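Local coordinates for lysine/ornithine decarboxylase (Vibrio vulnificus, PDB 2PLJ), which catalyses the pyridoxal-phosphate-dependent decarboxylation of lysine and ornithine, the latter giving putrescine, at residues Thr80-Pro91 and Ser103-Leu114. Numbering follows the deposited sequence.
With P3T ((4-{[(4-aminobutyl)amino]methyl}-5-hydroxy-6-methylpyridin-3-yl)methyl dihydrogen phosphate), chain D.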
loop_
_atom_site.group_PDB
_atom_site.type_symbol
_atom_site.label_atom_id
_atom_site.label_comp_id
_atom_site.label_asym_id
_atom_site.label_seq_id
_atom_site.Cartn_x
_atom_site.Cartn_y
_atom_site.Cartn_z
ATOM N N THR A 80 17.072 -27.721 0.072
ATOM C CA THR A 80 17.633 -26.587 0.801
ATOM C C THR A 80 16.572 -25.476 0.763
ATOM O O THR A 80 16.157 -25.040 -0.326
ATOM C CB THR A 80 18.973 -26.121 0.193
ATOM O OG1 THR A 80 19.908 -27.221 0.231
ATOM C CG2 THR A 80 19.565 -24.935 0.998
ATOM N N LEU A 81 16.163 -25.033 1.956
ATOM C CA LEU A 81 15.105 -24.028 2.052
ATOM C C LEU A 81 15.673 -22.618 2.171
ATOM O O LEU A 81 16.318 -22.266 3.175
ATOM C CB LEU A 81 14.186 -24.339 3.242
ATOM C CG LEU A 81 13.570 -25.745 3.250
ATOM C CD1 LEU A 81 12.756 -25.996 4.539
ATOM C CD2 LEU A 81 12.738 -25.987 1.975
ATOM N N HIS A 82 15.420 -21.832 1.137
ATOM C CA HIS A 82 15.827 -20.433 1.093
ATOM C C HIS A 82 14.638 -19.552 1.462
ATOM O O HIS A 82 13.761 -19.304 0.629
ATOM C CB HIS A 82 16.325 -20.103 -0.329
ATOM C CG HIS A 82 17.707 -20.628 -0.622
ATOM N ND1 HIS A 82 17.966 -21.951 -0.905
ATOM C CD2 HIS A 82 18.907 -19.992 -0.675
ATOM C CE1 HIS A 82 19.263 -22.113 -1.131
ATOM N NE2 HIS A 82 19.860 -20.946 -0.973
ATOM N N TYR A 83 14.612 -19.065 2.695
ATOM C CA TYR A 83 13.497 -18.157 3.092
ATOM C C TYR A 83 13.431 -16.888 2.222
ATOM O O TYR A 83 14.418 -16.157 2.123
ATOM C CB TYR A 83 13.684 -17.768 4.569
ATOM C CG TYR A 83 12.656 -16.741 5.004
ATOM C CD1 TYR A 83 11.290 -17.032 4.952
ATOM C CD2 TYR A 83 13.049 -15.477 5.455
ATOM C CE1 TYR A 83 10.340 -16.087 5.388
ATOM C CE2 TYR A 83 12.107 -14.519 5.878
ATOM C CZ TYR A 83 10.753 -14.835 5.818
ATOM O OH TYR A 83 9.816 -13.914 6.253
ATOM N N ALA A 84 12.275 -16.651 1.595
ATOM C CA ALA A 84 12.064 -15.440 0.808
ATOM C C ALA A 84 11.742 -14.290 1.783
ATOM O O ALA A 84 10.721 -14.324 2.530
ATOM C CB ALA A 84 10.916 -15.638 -0.211
ATOM N N LEU A 85 12.622 -13.305 1.815
ATOM C CA LEU A 85 12.422 -12.166 2.727
ATOM C C LEU A 85 11.152 -11.406 2.386
ATOM O O LEU A 85 10.529 -10.809 3.281
ATOM C CB LEU A 85 13.606 -11.200 2.704
ATOM C CG LEU A 85 14.696 -11.491 3.738
ATOM C CD1 LEU A 85 15.343 -12.828 3.468
ATOM C CD2 LEU A 85 15.709 -10.326 3.748
ATOM N N LYS A 86 10.788 -11.384 1.106
ATOM C CA LYS A 86 9.680 -10.506 0.569
ATOM C C LYS A 86 8.425 -10.392 1.493
ATOM O O LYS A 86 7.965 -9.278 1.838
ATOM C CB LYS A 86 9.185 -11.058 -0.800
ATOM C CG LYS A 86 10.053 -10.866 -2.037
ATOM C CD LYS A 86 9.389 -11.617 -3.219
ATOM C CE LYS A 86 7.915 -12.040 -2.906
ATOM N NZ LYS A 86 7.418 -13.384 -3.381
ATOM N N PRO A 87 7.835 -11.546 1.891
ATOM C CA PRO A 87 6.602 -11.420 2.693
ATOM C C PRO A 87 6.742 -10.802 4.085
ATOM O O PRO A 87 5.744 -10.282 4.627
ATOM C CB PRO A 87 6.127 -12.863 2.851
ATOM C CG PRO A 87 7.427 -13.684 2.705
ATOM C CD PRO A 87 8.145 -12.964 1.598
ATOM N N LEU A 88 7.934 -10.907 4.675
ATOM C CA LEU A 88 8.193 -10.403 6.050
ATOM C C LEU A 88 9.714 -10.267 6.194
ATOM O O LEU A 88 10.372 -11.191 6.644
ATOM C CB LEU A 88 7.593 -11.326 7.135
ATOM C CG LEU A 88 7.806 -10.782 8.553
ATOM C CD1 LEU A 88 7.204 -9.338 8.699
ATOM C CD2 LEU A 88 7.243 -11.753 9.602
ATOM N N PRO A 89 10.267 -9.142 5.703
ATOM C CA PRO A 89 11.719 -8.924 5.695
ATOM C C PRO A 89 12.191 -8.384 7.032
ATOM O O PRO A 89 12.654 -7.228 7.124
ATOM C CB PRO A 89 11.885 -7.878 4.582
ATOM C CG PRO A 89 10.642 -7.012 4.689
ATOM C CD PRO A 89 9.543 -8.028 5.037
ATOM N N HIS A 90 12.049 -9.193 8.081
ATOM C CA HIS A 90 12.221 -8.700 9.448
ATOM C C HIS A 90 13.537 -9.237 10.002
ATOM O O HIS A 90 13.793 -10.435 9.958
ATOM C CB HIS A 90 11.044 -9.147 10.304
ATOM C CG HIS A 90 10.994 -8.502 11.652
ATOM N ND1 HIS A 90 12.002 -8.655 12.581
ATOM C CD2 HIS A 90 10.042 -7.741 12.240
ATOM C CE1 HIS A 90 11.695 -7.971 13.674
ATOM N NE2 HIS A 90 10.505 -7.411 13.497
ATOM N N PRO A 91 14.379 -8.351 10.547
ATOM C CA PRO A 91 15.716 -8.803 10.998
ATOM C C PRO A 91 15.656 -9.938 12.051
ATOM O O PRO A 91 16.513 -10.828 12.038
ATOM C CB PRO A 91 16.350 -7.552 11.618
ATOM C CG PRO A 91 15.381 -6.448 11.440
ATOM C CD PRO A 91 14.130 -6.913 10.767
ATOM N N SER A 103 18.617 -21.140 4.684
ATOM C CA SER A 103 19.254 -20.265 3.703
ATOM C C SER A 103 18.221 -19.156 3.346
ATOM O O SER A 103 17.127 -19.093 3.965
ATOM C CB SER A 103 19.676 -21.078 2.469
ATOM O OG SER A 103 20.656 -22.047 2.827
ATOM N N PHE A 104 18.570 -18.288 2.388
ATOM C CA PHE A 104 17.749 -17.069 2.119
ATOM C C PHE A 104 17.646 -16.790 0.638
ATOM O O PHE A 104 18.564 -17.089 -0.142
ATOM C CB PHE A 104 18.359 -15.874 2.869
ATOM C CG PHE A 104 18.346 -16.075 4.356
ATOM C CD1 PHE A 104 17.178 -15.840 5.091
ATOM C CD2 PHE A 104 19.453 -16.645 4.989
ATOM C CE1 PHE A 104 17.146 -16.083 6.485
ATOM C CE2 PHE A 104 19.426 -16.909 6.371
ATOM C CZ PHE A 104 18.262 -16.623 7.114
ATOM N N ASP A 105 16.514 -16.216 0.291
ATOM C CA ASP A 105 16.160 -15.832 -1.057
ATOM C C ASP A 105 15.950 -14.318 -1.030
ATOM O O ASP A 105 15.083 -13.817 -0.299
ATOM C CB ASP A 105 14.882 -16.545 -1.466
ATOM C CG ASP A 105 14.296 -16.001 -2.750
ATOM O OD1 ASP A 105 15.103 -15.517 -3.586
ATOM O OD2 ASP A 105 13.057 -16.113 -2.941
ATOM N N LEU A 106 16.785 -13.612 -1.792
ATOM C CA LEU A 106 16.865 -12.140 -1.847
ATOM C C LEU A 106 16.345 -11.646 -3.210
ATOM O O LEU A 106 16.536 -12.299 -4.215
ATOM C CB LEU A 106 18.340 -11.692 -1.718
ATOM C CG LEU A 106 19.150 -12.342 -0.589
ATOM C CD1 LEU A 106 20.558 -11.765 -0.645
ATOM C CD2 LEU A 106 18.480 -12.123 0.779
ATOM N N ALA A 107 15.710 -10.482 -3.223
ATOM C CA ALA A 107 15.173 -9.944 -4.463
ATOM C C ALA A 107 15.668 -8.547 -4.812
ATOM O O ALA A 107 15.468 -8.106 -5.951
ATOM C CB ALA A 107 13.670 -9.935 -4.356
ATOM N N THR A 108 16.239 -7.837 -3.828
ATOM C CA THR A 108 16.660 -6.450 -3.990
ATOM C C THR A 108 17.890 -6.129 -3.142
ATOM O O THR A 108 18.230 -6.837 -2.174
ATOM C CB THR A 108 15.550 -5.442 -3.566
ATOM O OG1 THR A 108 15.320 -5.590 -2.158
ATOM C CG2 THR A 108 14.236 -5.697 -4.350
ATOM N N THR A 109 18.530 -5.033 -3.509
ATOM C CA THR A 109 19.631 -4.495 -2.722
ATOM C C THR A 109 19.229 -4.315 -1.258
ATOM O O THR A 109 20.030 -4.607 -0.370
ATOM C CB THR A 109 20.147 -3.225 -3.357
ATOM O OG1 THR A 109 20.643 -3.545 -4.663
ATOM C CG2 THR A 109 21.243 -2.587 -2.505
ATOM N N GLY A 110 18.014 -3.795 -1.008
ATOM C CA GLY A 110 17.548 -3.641 0.393
ATOM C C GLY A 110 17.590 -4.950 1.184
ATOM O O GLY A 110 18.002 -4.969 2.346
ATOM N N GLU A 111 17.177 -6.046 0.534
ATOM C CA GLU A 111 17.194 -7.373 1.145
ATOM C C GLU A 111 18.626 -7.892 1.322
ATOM O O GLU A 111 18.951 -8.486 2.353
ATOM C CB GLU A 111 16.313 -8.337 0.382
ATOM C CG GLU A 111 14.841 -7.866 0.403
ATOM C CD GLU A 111 13.880 -8.822 -0.231
ATOM O OE1 GLU A 111 14.330 -9.815 -0.843
ATOM O OE2 GLU A 111 12.652 -8.544 -0.149
ATOM N N VAL A 112 19.487 -7.619 0.339
ATOM C CA VAL A 112 20.920 -7.917 0.488
ATOM C C VAL A 112 21.448 -7.210 1.752
ATOM O O VAL A 112 22.125 -7.825 2.612
ATOM C CB VAL A 112 21.706 -7.457 -0.774
ATOM C CG1 VAL A 112 23.246 -7.472 -0.501
ATOM C CG2 VAL A 112 21.381 -8.345 -1.957
ATOM N N GLU A 113 21.126 -5.923 1.866
ATOM C CA GLU A 113 21.644 -5.119 2.984
ATOM C C GLU A 113 21.150 -5.649 4.344
ATOM O O GLU A 113 21.914 -5.640 5.342
ATOM C CB GLU A 113 21.280 -3.656 2.745
ATOM C CG GLU A 113 22.143 -3.053 1.620
ATOM C CD GLU A 113 21.820 -1.590 1.269
ATOM O OE1 GLU A 113 20.798 -1.056 1.744
ATOM O OE2 GLU A 113 22.603 -1.004 0.486
ATOM N N LEU A 114 19.885 -6.079 4.376
ATOM C CA LEU A 114 19.295 -6.618 5.604
ATOM C C LEU A 114 20.064 -7.884 6.028
ATOM O O LEU A 114 20.559 -7.954 7.157
ATOM C CB LEU A 114 17.799 -6.903 5.441
ATOM C CG LEU A 114 17.183 -7.555 6.694
ATOM C CD1 LEU A 114 17.438 -6.767 7.965
ATOM C CD2 LEU A 114 15.687 -7.691 6.398
HETATM O OAE P3T D . 6.193 -18.950 -0.472
HETATM P PAU P3T D . 5.473 -17.662 -1.061
HETATM O OAF P3T D . 5.499 -16.476 0.015
HETATM O OAC P3T D . 4.074 -17.899 -1.601
HETATM O OAP P3T D . 6.326 -17.041 -2.289
HETATM C CAM P3T D . 7.720 -16.588 -2.020
HETATM C CAS P3T D . 8.325 -16.299 -3.401
HETATM C CAH P3T D . 9.354 -17.181 -3.759
HETATM N NAO P3T D . 9.956 -17.048 -4.941
HETATM C CAQ P3T D . 9.595 -16.125 -5.825
HETATM C CAA P3T D . 10.324 -16.064 -7.191
HETATM C CAR P3T D . 8.545 -15.227 -5.543
HETATM O OAD P3T D . 8.215 -14.298 -6.453
HETATM C CAT P3T D . 7.876 -15.318 -4.303
HETATM C CAG P3T D . 6.853 -14.373 -3.983
HETATM N NAN P3T D . 6.193 -13.762 -4.957
HETATM C CAL P3T D . 5.125 -12.723 -4.799
HETATM C CAK P3T D . 4.049 -13.119 -3.774
HETATM C CAJ P3T D . 3.085 -11.895 -3.674
HETATM C CAI P3T D . 1.958 -12.166 -2.670
HETATM N NAB P3T D . 0.914 -11.114 -2.711
HETATM O O HOH W 1 12.911 -12.093 -1.057
#
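Y83 N donates to S103 O (2.8 Å) and Y83 O accepts from D105 N, a parallel ladder pairing strands 79-84 and 103-106 of the beta/alpha barrel, with helix 91-100 as crossover. L81 O with S103 N and L85 N with D105 O extend it. On the face carrying H82, A84 and D105, S103 CB sits over the H82 imidazole, 3.5 Å from its centroid and 14° off the normal, a CH-pi contact. On the other face F104 CD1 meets Y83 CB and L85 CD1; Y83 and F104 also touch L97.

L85 points toward helix 109-117 and crosses L114 at a slant, CD2 to CD2 at 3.7 Å, while L114 CD1 reaches P91 CB at 3.9 Å. E111, extended beyond CG, runs past L85 CB, its OE1 accepting from A107 N. A water donates to this OE1 (2.7 Å) and D105 O and accepts from the backbone N of cofactor-bearing K86, bridging the segments. D105 OD1 is hydrogen-bonded to T128 OG1, while OD2 lies 3.8 Å from NAO of P3T. Bends at chi3 and chi4 carry K86 away to P3T; the NZ-CAG link is modelled at 1.3 Å, but 2.0 Å from K86 NZ to P3T NAN leaves its chemistry doubtful.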